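HTH-type transcriptional regulator YgaV (Escherichia coli K12, PDB 3CUO) regulates gene expression on a large scale in response to sulfide, binding DNA as an ArsR-type helix-turn-helix factor that both represses and activates. Local coordinates at the interface of chains A and B. Coordinates in Å, arbitrary orientation; residue numbers count along the deposited sequence, not the author numbering. Chains: chain A/B, Uncharacterized HTH-type transcriptional regulator ygaV.

The interface of chains A and B. Residues chain A 18, 89, 92-93; chain B 14, 18, 88-89.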
ATOM      1  N   LEU A  18       2.612   2.333   2.756  1.00 39.10           N
ATOM      2  CA  LEU A  18       1.372   2.022   2.107  1.00 39.37           C
ATOM      3  C   LEU A  18       0.315   3.047   2.488  1.00 39.59           C
ATOM      4  O   LEU A  18      -0.474   3.518   1.673  1.00 40.05           O
ATOM      5  CB  LEU A  18       0.942   0.560   2.466  1.00 39.79           C
ATOM      6  CG  LEU A  18       1.781  -0.627   1.998  1.00 37.77           C
ATOM      7  CD1 LEU A  18       0.948  -1.883   2.256  1.00 42.50           C
ATOM      8  CD2 LEU A  18       2.221  -0.521   0.523  1.00 43.22           C
ATOM      9  N   ILE A  89       6.195  -0.142  -5.964  1.00 37.79           N
ATOM     10  CA  ILE A  89       4.791  -0.401  -5.677  1.00 37.83           C
ATOM     11  C   ILE A  89       3.941  -0.022  -6.864  1.00 39.80           C
ATOM     12  O   ILE A  89       3.032  -0.763  -7.268  1.00 41.59           O
ATOM     13  CB  ILE A  89       4.387   0.311  -4.402  1.00 37.66           C
ATOM     14  CG1 ILE A  89       5.105  -0.382  -3.261  1.00 39.41           C
ATOM     15  CG2 ILE A  89       2.806   0.368  -4.232  1.00 37.92           C
ATOM     16  CD1 ILE A  89       5.264   0.416  -2.066  1.00 44.01           C
ATOM     17  N   THR A  92       4.188  -2.742  -9.419  1.00 39.81           N
ATOM     18  CA  THR A  92       3.339  -3.901  -9.052  1.00 39.86           C
ATOM     19  C   THR A  92       1.854  -3.585  -9.257  1.00 40.39           C
ATOM     20  O   THR A  92       1.092  -4.440  -9.727  1.00 38.81           O
ATOM     21  CB  THR A  92       3.628  -4.315  -7.607  1.00 41.56           C
ATOM     22  OG1 THR A  92       5.003  -4.705  -7.524  1.00 39.73           O
ATOM     23  CG2 THR A  92       2.760  -5.461  -7.136  1.00 38.94           C
ATOM     24  N   LEU A  93       1.420  -2.367  -8.899  1.00 40.72           N
ATOM     25  CA  LEU A  93       0.017  -2.030  -9.076  1.00 43.31           C
ATOM     26  C   LEU A  93      -0.357  -2.094 -10.565  1.00 43.98           C
ATOM     27  O   LEU A  93      -1.403  -2.603 -10.949  1.00 43.89           O
ATOM     28  CB  LEU A  93      -0.296  -0.669  -8.483  1.00 43.02           C
ATOM     29  CG  LEU A  93      -0.271  -0.538  -6.963  1.00 43.13           C
ATOM     30  CD1 LEU A  93      -0.477   0.893  -6.627  1.00 41.55           C
ATOM     31  CD2 LEU A  93      -1.317  -1.337  -6.300  1.00 37.38           C
TER
ATOM     32  N   ALA B  14      -6.978   0.358  -6.280  1.00 44.22           N
ATOM     33  CA  ALA B  14      -5.577   0.254  -5.792  1.00 42.92           C
ATOM     34  C   ALA B  14      -5.449   0.926  -4.437  1.00 42.10           C
ATOM     35  O   ALA B  14      -4.902   0.339  -3.477  1.00 42.61           O
ATOM     36  CB  ALA B  14      -4.627   0.924  -6.828  1.00 42.46           C
ATOM     37  N   LEU B  18      -4.361  -0.680  -0.852  1.00 39.77           N
ATOM     38  CA  LEU B  18      -3.241  -0.207  -0.063  1.00 40.63           C
ATOM     39  C   LEU B  18      -3.692   0.239   1.293  1.00 41.41           C
ATOM     40  O   LEU B  18      -3.021  -0.068   2.282  1.00 42.94           O
ATOM     41  CB  LEU B  18      -2.446   0.879  -0.768  1.00 38.26           C
ATOM     42  CG  LEU B  18      -1.788   0.515  -2.074  1.00 40.09           C
ATOM     43  CD1 LEU B  18      -0.879   1.692  -2.483  1.00 41.12           C
ATOM     44  CD2 LEU B  18      -0.973  -0.793  -1.874  1.00 42.60           C
ATOM     45  N   ALA B  88       0.984 -10.068  -4.313  1.00 37.46           N
ATOM     46  CA  ALA B  88       1.912  -9.300  -5.127  1.00 38.25           C
ATOM     47  C   ALA B  88       2.540  -8.131  -4.336  1.00 38.13           C
ATOM     48  O   ALA B  88       3.761  -7.848  -4.416  1.00 38.64           O
ATOM     49  CB  ALA B  88       1.265  -8.831  -6.416  1.00 37.91           C
ATOM     50  N   ILE B  89       1.715  -7.428  -3.557  1.00 38.88           N
ATOM     51  CA  ILE B  89       2.234  -6.295  -2.813  1.00 37.53           C
ATOM     52  C   ILE B  89       3.203  -6.790  -1.711  1.00 38.89           C
ATOM     53  O   ILE B  89       4.259  -6.191  -1.508  1.00 38.62           O
ATOM     54  CB  ILE B  89       1.085  -5.456  -2.235  1.00 38.53           C
ATOM     55  CG1 ILE B  89       0.305  -4.730  -3.370  1.00 34.97           C
ATOM     56  CG2 ILE B  89       1.571  -4.541  -1.082  1.00 37.79           C
ATOM     57  CD1 ILE B  89       1.064  -3.499  -4.032  1.00 38.74           C
TER
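B:Ile89 meets A:Leu93, A:Thr92 and A:Ile89 in an apolar patch between the two copies of YgaV. CB of B:Ile89 stays close to its own helix, 5.2 Å from CG2 of A:Thr92. From there the side chain forks. The CG2 branch, anti to the backbone N, turns toward A:Leu18 and comes 4.3 Å from that residue's CD1 methyl, a loose approach. On the other branch the CG1 methylene is a spacer that carries the CD1 methyl toward chain A. This CD1 of B:Ile89 does most of the touching, 3.9 Å from CD2 of A:Leu93 and 4.0 Å from CG2 of A:Thr92. The same CD1 of B:Ile89 also lies 4.2 Å from CG2 of A:Ile89. The two copies of Ile89 differ in where CD1 lies: in B:Ile89 the outer torsion folds it over (chi2 -73°) toward A:Leu93, whereas in A:Ile89 the chain is extended (chi2 158°).

A:Leu93 slants across B:Ile89, and its same CD2 methyl also reaches CB of B:Ala14, at 4.0 Å, so that one methyl touches both helix 11-20 and helix 84-97 of chain B. In this patch A:Thr92 touches through its CG2 methyl. CG2 points away from the backbone N, over the helix of chain B, and lies 3.8 Å from CB of B:Ala88.

Farther along, A:Leu18 meets its counterpart across the two-fold, B:Leu18. The two side chains cross at nearly a right angle, with CD2 of A:Leu18 4.0 Å from CD2 of B:Leu18, and each CB faces the other chain's Leu18 carbonyl oxygen.

The patch is part of a two-fold symmetric interface between winged helix-turn-helix subunits, probably the dimer usual for ArsR-family regulators. It is built from helix 11-21 of chain A (11-20 in chain B) and the C-terminal helix 84-97 of both chains, leaving recognition helix 52-64 and the wing strands 68-72 and 77-81 outside the contact.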